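Local coordinates for signal recognition particle 19 kDa protein (Pyrococcus furiosus, PDB 3DLU), which probably binds 7S RNA directly and promotes attachment of the SRP54 subunit in the archaeal signal recognition particle, which targets nascent membrane proteins to the membrane, at residues F4-E10 / Y79-L85. Sequence-based numbering, arbitrary orientation.
Sequences FVVWPSE and YGKSKSL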
ATOM      1  N   PHE A   4     -17.200   2.189   5.894  1.00 14.85           N
ATOM      2  CA  PHE A   4     -16.645   3.392   5.277  1.00 13.40           C
ATOM      3  C   PHE A   4     -15.147   3.475   5.512  1.00 10.97           C
ATOM      4  O   PHE A   4     -14.594   2.744   6.335  1.00 13.36           O
ATOM      5  CB  PHE A   4     -17.340   4.663   5.801  1.00 16.99           C
ATOM      6  CG  PHE A   4     -17.340   4.771   7.302  1.00 20.00           C
ATOM      7  CD1 PHE A   4     -18.430   4.337   8.042  1.00 22.59           C
ATOM      8  CD2 PHE A   4     -16.238   5.278   7.973  1.00 16.09           C
ATOM      9  CE1 PHE A   4     -18.425   4.418   9.429  1.00 26.60           C
ATOM     10  CE2 PHE A   4     -16.223   5.361   9.367  1.00 21.20           C
ATOM     11  CZ  PHE A   4     -17.316   4.934  10.093  1.00 24.08           C
ATOM     12  N   VAL A   5     -14.498   4.380   4.792  1.00 15.31           N
ATOM     13  CA  VAL A   5     -13.074   4.590   4.936  1.00 13.68           C
ATOM     14  C   VAL A   5     -12.796   5.685   5.969  1.00 11.53           C
ATOM     15  O   VAL A   5     -13.548   6.650   6.085  1.00 16.53           O
ATOM     16  CB  VAL A   5     -12.429   4.966   3.577  1.00 12.93           C
ATOM     17  CG1 VAL A   5     -12.995   6.290   3.050  1.00 19.16           C
ATOM     18  CG2 VAL A   5     -10.918   5.034   3.698  1.00 24.11           C
ATOM     19  N   VAL A   6     -11.733   5.496   6.739  1.00 13.02           N
ATOM     20  CA  VAL A   6     -11.174   6.558   7.571  1.00 15.57           C
ATOM     21  C   VAL A   6      -9.785   6.898   7.048  1.00 16.86           C
ATOM     22  O   VAL A   6      -8.904   6.039   6.934  1.00 14.07           O
ATOM     23  CB  VAL A   6     -11.115   6.166   9.051  1.00 17.94           C
ATOM     24  CG1 VAL A   6     -10.457   7.286   9.884  1.00 19.91           C
ATOM     25  CG2 VAL A   6     -12.524   5.868   9.580  1.00 16.81           C
ATOM     26  N   TRP A   7      -9.601   8.161   6.696  1.00 13.82           N
ATOM     27  CA  TRP A   7      -8.319   8.651   6.236  1.00 14.42           C
ATOM     28  C   TRP A   7      -7.787   9.524   7.394  1.00 13.82           C
ATOM     29  O   TRP A   7      -8.481  10.442   7.839  1.00 13.33           O
ATOM     30  CB  TRP A   7      -8.537   9.425   4.920  1.00 15.26           C
ATOM     31  CG  TRP A   7      -7.330  10.134   4.395  1.00 17.05           C
ATOM     32  CD1 TRP A   7      -6.081   9.612   4.220  1.00 17.73           C
ATOM     33  CD2 TRP A   7      -7.269  11.490   3.932  1.00 14.55           C
ATOM     34  NE1 TRP A   7      -5.233  10.573   3.701  1.00 17.05           N
ATOM     35  CE2 TRP A   7      -5.943  11.731   3.513  1.00 13.60           C
ATOM     36  CE3 TRP A   7      -8.204  12.526   3.840  1.00 15.25           C
ATOM     37  CZ2 TRP A   7      -5.528  12.972   3.006  1.00 15.53           C
ATOM     38  CZ3 TRP A   7      -7.789  13.761   3.336  1.00 13.97           C
ATOM     39  CH2 TRP A   7      -6.461  13.966   2.931  1.00 15.23           C
ATOM     40  N   PRO A   8      -6.605   9.191   7.944  1.00 12.37           N
ATOM     41  CA  PRO A   8      -6.165   9.842   9.191  1.00 12.84           C
ATOM     42  C   PRO A   8      -6.223  11.376   9.137  1.00 14.06           C
ATOM     43  O   PRO A   8      -6.512  12.015  10.150  1.00 13.93           O
ATOM     44  CB  PRO A   8      -4.718   9.357   9.337  1.00 12.42           C
ATOM     45  CG  PRO A   8      -4.746   7.982   8.708  1.00 18.06           C
ATOM     46  CD  PRO A   8      -5.632   8.177   7.491  1.00 13.00           C
ATOM     47  N   SER A   9      -5.956  11.975   7.984  1.00 12.77           N
ATOM     48  CA  SER A   9      -6.020  13.446   7.898  1.00 14.26           C
ATOM     49  C   SER A   9      -7.389  14.026   8.240  1.00 18.43           C
ATOM     50  O   SER A   9      -7.495  15.186   8.649  1.00 13.28           O
ATOM     51  CB  SER A   9      -5.571  13.933   6.510  1.00 12.92           C
ATOM     52  OG  SER A   9      -4.207  13.598   6.314  1.00 17.41           O
ATOM     53  N   GLU A  10      -8.436  13.219   8.085  1.00 13.10           N
ATOM     54  CA  GLU A  10      -9.796  13.656   8.409  1.00 14.63           C
ATOM     55  C   GLU A  10      -9.939  14.097   9.867  1.00 12.77           C
ATOM     56  O   GLU A  10     -10.776  14.929  10.179  1.00 13.93           O
ATOM     57  CB  GLU A  10     -10.812  12.544   8.093  1.00 11.55           C
ATOM     58  CG  GLU A  10     -10.960  12.278   6.581  1.00 15.14           C
ATOM     59  CD  GLU A  10     -11.692  10.972   6.280  1.00 19.23           C
ATOM     60  OE1 GLU A  10     -11.804  10.120   7.183  1.00 15.30           O
ATOM     61  OE2 GLU A  10     -12.145  10.791   5.131  1.00 21.75           O
ATOM     62  N   TYR A  79     -22.557   3.828  13.841  1.00 25.63           N
ATOM     63  CA  TYR A  79     -22.773   5.269  13.670  1.00 28.86           C
ATOM     64  C   TYR A  79     -22.350   5.727  12.286  1.00 19.52           C
ATOM     65  O   TYR A  79     -21.595   5.041  11.608  1.00 24.55           O
ATOM     66  CB  TYR A  79     -21.993   6.059  14.721  1.00 24.85           C
ATOM     67  CG  TYR A  79     -22.190   5.535  16.122  1.00 26.90           C
ATOM     68  CD1 TYR A  79     -23.391   5.718  16.786  1.00 53.06           C
ATOM     69  CD2 TYR A  79     -21.182   4.839  16.773  1.00 22.52           C
ATOM     70  CE1 TYR A  79     -23.580   5.227  18.062  1.00 60.04           C
ATOM     71  CE2 TYR A  79     -21.361   4.344  18.047  1.00 33.63           C
ATOM     72  CZ  TYR A  79     -22.562   4.543  18.688  1.00 52.14           C
ATOM     73  OH  TYR A  79     -22.746   4.056  19.963  1.00 55.63           O
ATOM     74  N   GLY A  80     -22.830   6.896  11.882  1.00 22.40           N
ATOM     75  CA  GLY A  80     -22.401   7.490  10.628  1.00 25.19           C
ATOM     76  C   GLY A  80     -20.943   7.893  10.724  1.00 25.38           C
ATOM     77  O   GLY A  80     -20.390   7.989  11.820  1.00 20.07           O
ATOM     78  N   LYS A  81     -20.313   8.137   9.582  1.00 20.00           N
ATOM     79  CA  LYS A  81     -18.889   8.422   9.573  1.00 22.88           C
ATOM     80  C   LYS A  81     -18.525   9.651  10.422  1.00 21.04           C
ATOM     81  O   LYS A  81     -17.558   9.614  11.169  1.00 18.32           O
ATOM     82  CB  LYS A  81     -18.368   8.596   8.145  1.00 20.42           C
ATOM     83  CG  LYS A  81     -16.910   9.050   8.074  1.00 17.79           C
ATOM     84  CD  LYS A  81     -16.369   8.962   6.654  1.00 22.05           C
ATOM     85  CE  LYS A  81     -14.975   9.561   6.548  1.00 13.03           C
ATOM     86  NZ  LYS A  81     -14.356   9.282   5.222  1.00 18.35           N
ATOM     87  N   SER A  82     -19.289  10.732  10.304  1.00 15.63           N
ATOM     88  CA  SER A  82     -18.932  11.958  11.007  1.00 23.18           C
ATOM     89  C   SER A  82     -18.857  11.724  12.524  1.00 19.08           C
ATOM     90  O   SER A  82     -17.888  12.113  13.180  1.00 17.02           O
ATOM     91  CB  SER A  82     -19.913  13.083  10.672  1.00 26.52           C
ATOM     92  OG  SER A  82     -19.550  14.272  11.347  1.00 49.43           O
ATOM     93  N   LYS A  83     -19.869  11.072  13.082  1.00 18.20           N
ATOM     94  CA  LYS A  83     -19.859  10.779  14.510  1.00 22.32           C
ATOM     95  C   LYS A  83     -18.762   9.780  14.880  1.00 21.95           C
ATOM     96  O   LYS A  83     -18.143   9.894  15.936  1.00 15.05           O
ATOM     97  CB  LYS A  83     -21.223  10.273  14.983  1.00 18.69           C
ATOM     98  CG  LYS A  83     -21.232   9.826  16.438  1.00 20.29           C
ATOM     99  CD  LYS A  83     -20.759  10.945  17.375  1.00 32.38           C
ATOM    100  CE  LYS A  83     -20.944  10.556  18.839  1.00 25.03           C
ATOM    101  NZ  LYS A  83     -20.427  11.588  19.799  1.00 25.88           N
ATOM    102  N   SER A  84     -18.535   8.790  14.023  1.00 20.81           N
ATOM    103  CA  SER A  84     -17.478   7.812  14.274  1.00 18.30           C
ATOM    104  C   SER A  84     -16.090   8.469  14.317  1.00 11.12           C
ATOM    105  O   SER A  84     -15.253   8.091  15.126  1.00 13.41           O
ATOM    106  CB  SER A  84     -17.511   6.703  13.208  1.00 18.06           C
ATOM    107  OG  SER A  84     -18.741   5.987  13.247  1.00 18.12           O
ATOM    108  N   LEU A  85     -15.825   9.406  13.410  1.00 13.11           N
ATOM    109  CA  LEU A  85     -14.554  10.133  13.412  1.00 15.43           C
ATOM    110  C   LEU A  85     -14.352  10.899  14.717  1.00 16.12           C
ATOM    111  O   LEU A  85     -13.256  10.907  15.276  1.00 14.20           O
ATOM    112  CB  LEU A  85     -14.459  11.101  12.237  1.00 12.71           C
ATOM    113  CG  LEU A  85     -14.335  10.507  10.827  1.00 11.60           C
ATOM    114  CD1 LEU A  85     -14.346  11.612   9.781  1.00 14.96           C
ATOM    115  CD2 LEU A  85     -13.079   9.628  10.694  1.00 13.75           C
TER
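Lys81, in the first turn of helix 81-100, reaches over the Phe4 ring to Glu10, tying that helix to strand 3-6, outermost within this chain in the antiparallel sheet of the alpha+beta fold of SRP19. The lysine suits the place because it is aliphatic along its length and charged at its end. Lys81 CB lies over the ring centre in a CH-pi contact, 3.9 Å from the Phe4 centroid, and with CG anti to the backbone N (chi1 174°) and the remaining chain extended, NZ arrives beyond the ring. There Lys81 NZ donates to Val5 O at 2.9 Å. Lys81 NZ also forms a salt bridge with Glu10 OE2 at 2.7 Å, on the syn side but 30° out of the carboxylate plane. Cutting this side chain back to an alanine would keep CB over the ring but is likely to leave the buried Glu10 carboxylate without its countercharge and Phe4 CD2 without methylene cover. Deeper in, branched Val6 and Leu85 fill the apolar interface, Val6 CG1 meeting Leu85 CD2 at 3.6 Å, while Ile37 of helix 34-43 packs against Val6. Gly80 is the N-cap, and its carbonyl oxygen accepts from both N and OG of Ser84, whose OG also bonds Ser77. Glu10 is itself positioned by Trp7, whose backbone N donates to Glu10 OE1 at 3.0 Å from above the carboxylate plane.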